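PDB 4Q0W: DNA repair protein RAD2 from Saccharomyces cerevisiae, which cuts single-stranded DNA as a magnesium-dependent endonuclease essential for the incision step of excision repair, and is present here as its catalytic core. Local coordinates for residues V16-L21 / K205-E210; K63-Y66 / R70-F73. All coordinates share one frame; numbering follows the deposited sequence. Where two conformers were deposited one is given.

In the fold
From the N terminus, strand 14-17 runs into the short 3-10 segment 18-20, the first half of interaction 1. The chain then forms strand 25-29 and helix 52-66, turns, and enters strand 70-75; this tight helix-to-strand connection, with three residues between the segments, is closed by interaction 2. Only after a further 130 or so residues does segment 205-210 return to residues 16-21, so the small loop lies wholly within the large one. Interaction 1 joins the N-domain to the I-domain, interaction 2 is internal to the N-domain, and they meet where Lys63 NZ lies 2.9 Å from Met207 O, a probable hydrogen bond, and Leu64 packs on Met207.

Interaction 1. Residues V16-L21 / K205-E210; sequences VRLESL and KNMFHE. With nucleotides of chain C; nucleotides of chain D.
Met207 reaches across to Leu18 and Leu21 with the last two atoms of its side chain. From CB, the first torsion sets CG anti to the backbone N (chi1 180°), and there Met207 CG lies over one face of the neighbouring Phe208 ring, 3.7 Å above its plane and offset toward the rim. The bend at chi2 (76°) then carries Met207 SD to 4.3 Å from Leu21 CD1 and 4.0 Å from Leu18 CD2. Last comes Met207 CE, 3.7 Å from the same Leu18 CD2, so one leucine branch meets both sulfur and methyl. Leu18 and Met207 cross at a slant, their CA atoms 8.4 Å apart. Leu64, Ile69 and Ile189 also touch the methionine.

Segment 16-21 leaves edge strand 14-17 of the mixed sheet, and 205-210 begins the loop between strands 202-205 and 213-218. Within the first, Ser20 N bonds to Arg17 O; in the second, Asn206 to His209 form a type I turn. Beside this packing, Lys205 and His209 reach the DNA. Extended Lys205 makes a hydrogen bond, modelled rather short at 2.5 Å, from Lys205 NZ to OP1 of DT6 of chain C, and NZ also bonds a further DNA phosphate. The His209 ring lies between Asn206 CG on one face and C5' of DA16 of chain D on the other.

Buried and wholly apolar, the contact between the leucines and Met207 depends on shape and van der Waals attraction, without directional bonds, whereas Lys205 probably contributes positive charge toward the phosphates.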
ATOM      1  N   VAL A  16     -16.686  20.457 -15.469  1.00 30.05           N
ATOM      2  CA  VAL A  16     -17.328  21.200 -16.549  1.00 24.88           C
ATOM      3  C   VAL A  16     -18.643  20.512 -16.932  1.00 33.62           C
ATOM      4  O   VAL A  16     -18.695  19.277 -17.053  1.00 25.85           O
ATOM      5  CB  VAL A  16     -16.382  21.316 -17.772  1.00 28.97           C
ATOM      6  CG1 VAL A  16     -17.139  21.715 -19.027  1.00 32.30           C
ATOM      7  CG2 VAL A  16     -15.262  22.314 -17.476  1.00 34.80           C
ATOM      8  N   ARG A  17     -19.703  21.306 -17.100  1.00 32.06           N
ATOM      9  CA  ARG A  17     -21.025  20.775 -17.458  1.00 32.76           C
ATOM     10  C   ARG A  17     -21.109  20.351 -18.918  1.00 24.32           C
ATOM     11  O   ARG A  17     -20.677  21.084 -19.819  1.00 24.59           O
ATOM     12  CB  ARG A  17     -22.123  21.805 -17.173  1.00 34.12           C
ATOM     13  CG  ARG A  17     -22.291  22.113 -15.693  1.00 35.66           C
ATOM     14  CD  ARG A  17     -23.571  22.885 -15.415  1.00 46.26           C
ATOM     15  NE  ARG A  17     -24.131  22.489 -14.127  1.00 53.77           N
ATOM     16  CZ  ARG A  17     -24.912  21.425 -13.954  1.00 50.02           C
ATOM     17  NH1 ARG A  17     -25.370  21.132 -12.744  1.00 46.25           N
ATOM     18  NH2 ARG A  17     -25.235  20.651 -14.988  1.00 52.98           N
ATOM     19  N   LEU A  18     -21.699  19.183 -19.158  1.00 27.25           N
ATOM     20  CA  LEU A  18     -21.828  18.671 -20.524  1.00 29.57           C
ATOM     21  C   LEU A  18     -22.521  19.688 -21.416  1.00 26.92           C
ATOM     22  O   LEU A  18     -22.166  19.844 -22.583  1.00 28.31           O
ATOM     23  CB  LEU A  18     -22.583  17.343 -20.513  1.00 25.49           C
ATOM     24  CG  LEU A  18     -21.924  16.325 -19.582  1.00 36.89           C
ATOM     25  CD1 LEU A  18     -22.919  15.270 -19.101  1.00 44.02           C
ATOM     26  CD2 LEU A  18     -20.745  15.677 -20.284  1.00 30.79           C
ATOM     27  N   GLU A  19     -23.483  20.410 -20.844  1.00 26.13           N
ATOM     28  CA  GLU A  19     -24.202  21.474 -21.552  1.00 25.77           C
ATOM     29  C   GLU A  19     -23.304  22.570 -22.152  1.00 35.95           C
ATOM     30  O   GLU A  19     -23.654  23.184 -23.171  1.00 36.81           O
ATOM     31  CB  GLU A  19     -25.236  22.124 -20.613  1.00 38.32           C
ATOM     32  CG  GLU A  19     -26.413  21.222 -20.201  1.00 42.57           C
ATOM     33  CD  GLU A  19     -26.062  20.181 -19.133  1.00 51.70           C
ATOM     34  OE1 GLU A  19     -24.881  20.096 -18.712  1.00 44.83           O
ATOM     35  OE2 GLU A  19     -26.984  19.439 -18.715  1.00 48.55           O
ATOM     36  N   SER A  20     -22.150  22.813 -21.532  1.00 30.68           N
ATOM     37  CA  SER A  20     -21.271  23.892 -21.987  0.61 34.48           C
ATOM     38  C   SER A  20     -20.491  23.523 -23.248  1.00 36.51           C
ATOM     39  O   SER A  20     -19.953  24.399 -23.931  1.00 34.46           O
ATOM     40  CB  SER A  20     -20.302  24.312 -20.879  0.61 32.55           C
ATOM     41  OG  SER A  20     -19.457  23.240 -20.512  0.61 28.07           O
ATOM     42  N   LEU A  21     -20.445  22.235 -23.567  1.00 34.59           N
ATOM     43  CA  LEU A  21     -19.642  21.771 -24.696  1.00 32.34           C
ATOM     44  C   LEU A  21     -20.353  21.910 -26.042  1.00 35.61           C
ATOM     45  O   LEU A  21     -19.844  21.458 -27.075  1.00 27.20           O
ATOM     46  CB  LEU A  21     -19.215  20.323 -24.467  1.00 29.66           C
ATOM     47  CG  LEU A  21     -18.537  20.073 -23.126  1.00 35.55           C
ATOM     48  CD1 LEU A  21     -18.175  18.604 -22.956  1.00 35.27           C
ATOM     49  CD2 LEU A  21     -17.300  20.954 -23.007  1.00 34.21           C
ATOM     50  N   LYS A 205     -11.834  14.286 -19.472  1.00 11.68           N
ATOM     51  CA  LYS A 205     -11.727  12.953 -18.889  1.00 16.03           C
ATOM     52  C   LYS A 205     -13.052  12.554 -18.216  1.00 19.70           C
ATOM     53  O   LYS A 205     -13.773  13.420 -17.693  1.00 21.65           O
ATOM     54  CB  LYS A 205     -10.578  12.935 -17.851  1.00 17.42           C
ATOM     55  CG  LYS A 205     -10.476  11.634 -17.069  1.00 21.68           C
ATOM     56  CD  LYS A 205      -9.327  11.582 -16.069  1.00 24.62           C
ATOM     57  CE  LYS A 205      -9.495  10.356 -15.175  1.00 25.58           C
ATOM     58  NZ  LYS A 205      -8.344  10.135 -14.243  1.00 39.47           N
ATOM     59  N   ASN A 206     -13.367  11.256 -18.232  1.00 17.65           N
ATOM     60  CA  ASN A 206     -14.596  10.718 -17.623  1.00 22.73           C
ATOM     61  C   ASN A 206     -15.856  11.194 -18.333  1.00 25.17           C
ATOM     62  O   ASN A 206     -16.914  11.318 -17.719  1.00 21.49           O
ATOM     63  CB  ASN A 206     -14.680  11.046 -16.119  1.00 23.10           C
ATOM     64  CG  ASN A 206     -13.601  10.359 -15.310  1.00 30.37           C
ATOM     65  OD1 ASN A 206     -12.866   9.514 -15.824  1.00 33.29           O
ATOM     66  ND2 ASN A 206     -13.507  10.709 -14.037  1.00 32.71           N
ATOM     67  N   MET A 207     -15.728  11.466 -19.627  1.00 16.44           N
ATOM     68  CA  MET A 207     -16.846  11.911 -20.454  1.00 23.12           C
ATOM     69  C   MET A 207     -18.016  10.914 -20.440  1.00 28.42           C
ATOM     70  O   MET A 207     -19.173  11.310 -20.507  1.00 25.55           O
ATOM     71  CB  MET A 207     -16.365  12.122 -21.891  1.00 17.87           C
ATOM     72  CG  MET A 207     -17.436  12.584 -22.867  1.00 30.90           C
ATOM     73  SD  MET A 207     -17.841  14.332 -22.652  1.00 34.54           S
ATOM     74  CE  MET A 207     -19.408  14.381 -23.513  1.00 35.63           C
ATOM     75  N   PHE A 208     -17.721   9.622 -20.347  1.00 22.59           N
ATOM     76  CA  PHE A 208     -18.794   8.636 -20.392  1.00 29.06           C
ATOM     77  C   PHE A 208     -19.082   7.963 -19.050  1.00 39.28           C
ATOM     78  O   PHE A 208     -19.685   6.888 -18.997  1.00 35.32           O
ATOM     79  CB  PHE A 208     -18.567   7.652 -21.545  1.00 29.05           C
ATOM     80  CG  PHE A 208     -18.394   8.350 -22.861  1.00 26.45           C
ATOM     81  CD1 PHE A 208     -19.497   8.804 -23.567  1.00 22.52           C
ATOM     82  CD2 PHE A 208     -17.132   8.630 -23.349  1.00 19.72           C
ATOM     83  CE1 PHE A 208     -19.346   9.494 -24.759  1.00 19.74           C
ATOM     84  CE2 PHE A 208     -16.969   9.314 -24.545  1.00 16.76           C
ATOM     85  CZ  PHE A 208     -18.083   9.746 -25.250  1.00 23.91           C
ATOM     86  N   HIS A 209     -18.662   8.618 -17.967  1.00 29.44           N
ATOM     87  CA  HIS A 209     -19.163   8.282 -16.643  1.00 32.82           C
ATOM     88  C   HIS A 209     -20.608   8.760 -16.535  1.00 32.65           C
ATOM     89  O   HIS A 209     -21.041   9.622 -17.301  1.00 33.84           O
ATOM     90  CB  HIS A 209     -18.299   8.922 -15.554  1.00 33.93           C
ATOM     91  CG  HIS A 209     -17.009   8.203 -15.314  1.00 37.67           C
ATOM     92  ND1 HIS A 209     -16.309   8.302 -14.131  1.00 43.55           N
ATOM     93  CD2 HIS A 209     -16.295   7.366 -16.105  1.00 39.42           C
ATOM     94  CE1 HIS A 209     -15.219   7.558 -14.203  1.00 37.98           C
ATOM     95  NE2 HIS A 209     -15.187   6.978 -15.389  1.00 44.73           N
ATOM     96  N   GLU A 210     -21.357   8.202 -15.592  1.00 37.23           N
ATOM     97  CA  GLU A 210     -22.758   8.585 -15.425  1.00 46.62           C
ATOM     98  C   GLU A 210     -22.899   9.818 -14.528  1.00 47.91           C
ATOM     99  O   GLU A 210     -23.385   9.717 -13.396  1.00 47.42           O
ATOM    100  CB  GLU A 210     -23.560   7.413 -14.858  1.00 47.28           C
ATOM    101  CG  GLU A 210     -24.751   7.024 -15.711  1.00 55.63           C
ATOM    102  CD  GLU A 210     -24.406   6.951 -17.188  1.00 62.65           C
ATOM    103  OE1 GLU A 210     -24.948   7.771 -17.962  1.00 64.41           O
ATOM    104  OE2 GLU A 210     -23.595   6.079 -17.575  1.00 58.76           O
TER
ATOM    105  P    DT C   6      -7.907   7.476 -12.214  1.00 40.64           P
ATOM    106  OP1  DT C   6      -8.665   8.751 -12.130  1.00 38.78           O
ATOM    107  OP2  DT C   6      -6.446   7.440 -11.940  1.00 39.62           O
ATOM    108  O5'  DT C   6      -8.587   6.377 -11.256  1.00 36.57           O
ATOM    109  C5'  DT C   6      -9.969   6.031 -11.372  1.00 30.36           C
ATOM    110  C4'  DT C   6     -10.323   4.894 -10.424  1.00 38.79           C
ATOM    111  O4'  DT C   6      -9.701   3.645 -10.834  1.00 37.24           O
ATOM    112  C3'  DT C   6      -9.940   5.098  -8.955  1.00 40.32           C
ATOM    113  O3'  DT C   6     -11.167   5.012  -8.221  1.00 50.87           O
ATOM    114  C2'  DT C   6      -8.936   3.976  -8.642  1.00 35.88           C
ATOM    115  C1'  DT C   6      -9.305   2.919  -9.682  1.00 36.30           C
ATOM    116  N1   DT C   6      -8.234   1.966 -10.142  1.00 33.99           N
ATOM    117  C2   DT C   6      -8.500   0.612 -10.085  1.00 29.08           C
ATOM    118  O2   DT C   6      -9.542   0.151  -9.653  1.00 34.96           O
ATOM    119  N3   DT C   6      -7.498  -0.199 -10.544  1.00 29.65           N
ATOM    120  C4   DT C   6      -6.271   0.200 -11.050  1.00 35.88           C
ATOM    121  O4   DT C   6      -5.437  -0.624 -11.434  1.00 34.50           O
ATOM    122  C5   DT C   6      -6.054   1.637 -11.094  1.00 36.92           C
ATOM    123  C7   DT C   6      -4.755   2.186 -11.626  1.00 34.20           C
ATOM    124  C6   DT C   6      -7.034   2.445 -10.648  1.00 29.41           C
TER
ATOM    125  P    DA D  16     -18.204   2.444 -11.735  1.00 85.56           P
ATOM    126  OP1  DA D  16     -17.995   3.689 -10.949  1.00 63.57           O
ATOM    127  OP2  DA D  16     -19.379   1.582 -11.457  1.00 74.20           O
ATOM    128  O5'  DA D  16     -18.230   2.793 -13.297  1.00 71.77           O
ATOM    129  C5'  DA D  16     -17.241   3.645 -13.860  1.00 59.49           C
ATOM    130  C4'  DA D  16     -17.049   3.302 -15.324  1.00 62.44           C
ATOM    131  O4'  DA D  16     -16.478   1.975 -15.443  1.00 61.66           O
ATOM    132  C3'  DA D  16     -18.337   3.243 -16.149  1.00 66.17           C
ATOM    133  O3'  DA D  16     -18.474   4.438 -16.929  1.00 60.00           O
ATOM    134  C2'  DA D  16     -18.194   1.979 -17.014  1.00 57.53           C
ATOM    135  C1'  DA D  16     -16.739   1.576 -16.770  1.00 59.36           C
ATOM    136  N9   DA D  16     -16.417   0.157 -16.924  1.00 55.20           N
ATOM    137  C8   DA D  16     -17.158  -0.928 -16.537  1.00 54.13           C
ATOM    138  N7   DA D  16     -16.589  -2.082 -16.813  1.00 53.66           N
ATOM    139  C5   DA D  16     -15.389  -1.732 -17.417  1.00 53.54           C
ATOM    140  C6   DA D  16     -14.324  -2.496 -17.949  1.00 47.34           C
ATOM    141  N6   DA D  16     -14.300  -3.834 -17.944  1.00 49.79           N
ATOM    142  N1   DA D  16     -13.272  -1.828 -18.480  1.00 41.74           N
ATOM    143  C2   DA D  16     -13.294  -0.485 -18.478  1.00 43.30           C
ATOM    144  N3   DA D  16     -14.239   0.336 -18.012  1.00 45.02           N
ATOM    145  C4   DA D  16     -15.270  -0.354 -17.494  1.00 51.10           C
TER

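Interaction 2. Residues K63-Y66 / R70-F73; sequences KLLY and RPVF
Leu64 and Leu65 of helix 52-66 meet Pro71 and Phe73 of strand 70-75 entirely through apolar side chains. The aliphatic contacts come first. Leu64 sends CD1 to 4.0 Å from Pro71 CB, the two side chains slanting past one another. Leu65 makes a looser approach, its CD2 lying 4.4 Å from Pro71 CD, so the proline ring is met at two of its carbons by successive helix residues. The backbones keep well apart: the nearest CA pairs are Leu65 with Arg70 at 7.1 Å and Leu64 with Pro71 at 7.3 Å.

This is the short return from a helix to the next parallel strand: strand 25-29, helix 52-66 and strand 70-75 form a beta-alpha-beta crossover in the mixed sheet of the Rossmann-like, PIN-type nuclease core. Backbone hydrogen bonds from Arg70 and Val72 to residues of strand 25-29 confirm the pairing, and Val28 of that neighbouring strand touches Leu64, Pro71 and Phe73.

The aromatic contact uses the same leucine methyl. Leu64 CD1 lies 4.0 Å from Phe73 CE1 and 4.1 Å from Phe73 CZ, with the two side chains arriving from opposite directions. CG of Leu64 is anti to its carbonyl carbon (chi1 -62°), and the nearly extended second torsion (170°) takes CD1 forward to the proline and the phenyl ring together. Phe57 and Ile61, earlier on the same helix, also pack on Phe73, whose side chain is about 8 Å from that of Asp29, a probable magnesium ligand.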
ATOM      1  N   LYS A  63     -24.873  10.400 -26.814  1.00 24.02           N
ATOM      2  CA  LYS A  63     -24.589  11.325 -25.717  1.00 25.01           C
ATOM      3  C   LYS A  63     -23.888  12.573 -26.257  1.00 24.88           C
ATOM      4  O   LYS A  63     -24.300  13.694 -25.962  1.00 23.63           O
ATOM      5  CB  LYS A  63     -23.760  10.646 -24.619  1.00 29.17           C
ATOM      6  CG  LYS A  63     -23.495  11.545 -23.395  1.00 29.36           C
ATOM      7  CD  LYS A  63     -22.900  10.758 -22.227  1.00 29.02           C
ATOM      8  CE  LYS A  63     -22.531  11.672 -21.058  1.00 28.47           C
ATOM      9  NZ  LYS A  63     -21.951  10.923 -19.904  1.00 29.39           N
ATOM     10  N   LEU A  64     -22.858  12.369 -27.081  1.00 20.99           N
ATOM     11  CA  LEU A  64     -22.146  13.478 -27.714  1.00 22.85           C
ATOM     12  C   LEU A  64     -23.097  14.352 -28.539  1.00 24.13           C
ATOM     13  O   LEU A  64     -23.075  15.584 -28.437  1.00 21.42           O
ATOM     14  CB  LEU A  64     -21.005  12.948 -28.601  1.00 23.30           C
ATOM     15  CG  LEU A  64     -19.881  12.165 -27.896  1.00 22.42           C
ATOM     16  CD1 LEU A  64     -18.947  11.500 -28.894  1.00 18.64           C
ATOM     17  CD2 LEU A  64     -19.095  13.072 -26.957  1.00 20.07           C
ATOM     18  N   LEU A  65     -23.937  13.715 -29.350  1.00 20.04           N
ATOM     19  CA  LEU A  65     -24.825  14.464 -30.224  1.00 21.47           C
ATOM     20  C   LEU A  65     -25.891  15.196 -29.418  1.00 22.58           C
ATOM     21  O   LEU A  65     -26.276  16.322 -29.759  1.00 21.56           O
ATOM     22  CB  LEU A  65     -25.452  13.552 -31.284  1.00 24.72           C
ATOM     23  CG  LEU A  65     -24.515  13.072 -32.394  1.00 28.43           C
ATOM     24  CD1 LEU A  65     -25.258  12.239 -33.451  1.00 23.41           C
ATOM     25  CD2 LEU A  65     -23.764  14.242 -33.044  1.00 24.33           C
ATOM     26  N   TYR A  66     -26.349  14.560 -28.345  1.00 18.41           N
ATOM     27  CA  TYR A  66     -27.318  15.161 -27.444  1.00 23.62           C
ATOM     28  C   TYR A  66     -26.873  16.521 -26.901  1.00 31.92           C
ATOM     29  O   TYR A  66     -27.699  17.409 -26.696  1.00 24.22           O
ATOM     30  CB  TYR A  66     -27.598  14.231 -26.265  1.00 20.30           C
ATOM     31  CG  TYR A  66     -28.607  14.817 -25.287  1.00 36.04           C
ATOM     32  CD1 TYR A  66     -29.978  14.684 -25.511  1.00 36.34           C
ATOM     33  CD2 TYR A  66     -28.192  15.513 -24.152  1.00 32.48           C
ATOM     34  CE1 TYR A  66     -30.908  15.222 -24.627  1.00 38.39           C
ATOM     35  CE2 TYR A  66     -29.113  16.058 -23.265  1.00 32.86           C
ATOM     36  CZ  TYR A  66     -30.467  15.907 -23.507  1.00 43.85           C
ATOM     37  OH  TYR A  66     -31.376  16.441 -22.628  1.00 51.12           O
ATOM     38  N   ARG A  70     -19.555  18.232 -31.731  1.00 22.03           N
ATOM     39  CA  ARG A  70     -19.189  17.796 -33.075  1.00 20.27           C
ATOM     40  C   ARG A  70     -17.943  16.904 -33.012  1.00 26.28           C
ATOM     41  O   ARG A  70     -16.808  17.402 -33.048  1.00 24.66           O
ATOM     42  CB  ARG A  70     -18.954  19.005 -33.980  1.00 25.93           C
ATOM     43  CG  ARG A  70     -20.229  19.821 -34.236  1.00 34.48           C
ATOM     44  CD  ARG A  70     -19.943  21.314 -34.336  1.00 34.44           C
ATOM     45  NE  ARG A  70     -19.266  21.678 -35.578  1.00 36.82           N
ATOM     46  CZ  ARG A  70     -18.460  22.732 -35.709  1.00 40.26           C
ATOM     47  NH1 ARG A  70     -18.221  23.530 -34.668  1.00 38.22           N
ATOM     48  NH2 ARG A  70     -17.885  22.986 -36.877  1.00 37.83           N
ATOM     49  N   PRO A  71     -18.147  15.578 -32.917  1.00 21.37           N
ATOM     50  CA  PRO A  71     -16.989  14.710 -32.676  1.00 20.16           C
ATOM     51  C   PRO A  71     -16.228  14.360 -33.948  1.00 21.01           C
ATOM     52  O   PRO A  71     -16.800  14.340 -35.034  1.00 22.21           O
ATOM     53  CB  PRO A  71     -17.620  13.440 -32.089  1.00 21.47           C
ATOM     54  CG  PRO A  71     -19.002  13.377 -32.688  1.00 19.70           C
ATOM     55  CD  PRO A  71     -19.404  14.812 -33.044  1.00 23.82           C
ATOM     56  N   VAL A  72     -14.932  14.114 -33.813  1.00 19.60           N
ATOM     57  CA  VAL A  72     -14.230  13.364 -34.841  1.00 19.59           C
ATOM     58  C   VAL A  72     -13.524  12.189 -34.186  1.00 17.83           C
ATOM     59  O   VAL A  72     -12.723  12.361 -33.266  1.00 18.40           O
ATOM     60  CB  VAL A  72     -13.318  14.239 -35.752  1.00 25.59           C
ATOM     61  CG1 VAL A  72     -12.717  15.368 -34.996  1.00 24.35           C
ATOM     62  CG2 VAL A  72     -12.253  13.392 -36.469  1.00 23.13           C
ATOM     63  N   PHE A  73     -13.884  10.990 -34.629  1.00 20.23           N
ATOM     64  CA  PHE A  73     -13.397   9.776 -34.002  1.00 17.91           C
ATOM     65  C   PHE A  73     -12.003   9.437 -34.510  1.00 19.12           C
ATOM     66  O   PHE A  73     -11.716   9.528 -35.711  1.00 18.94           O
ATOM     67  CB  PHE A  73     -14.385   8.615 -34.226  1.00 14.50           C
ATOM     68  CG  PHE A  73     -15.487   8.570 -33.204  1.00 15.75           C
ATOM     69  CD1 PHE A  73     -16.359   9.649 -33.054  1.00 14.22           C
ATOM     70  CD2 PHE A  73     -15.646   7.464 -32.382  1.00 16.90           C
ATOM     71  CE1 PHE A  73     -17.382   9.622 -32.100  1.00 15.41           C
ATOM     72  CE2 PHE A  73     -16.669   7.421 -31.425  1.00 15.63           C
ATOM     73  CZ  PHE A  73     -17.533   8.505 -31.282  1.00 18.91           C
TER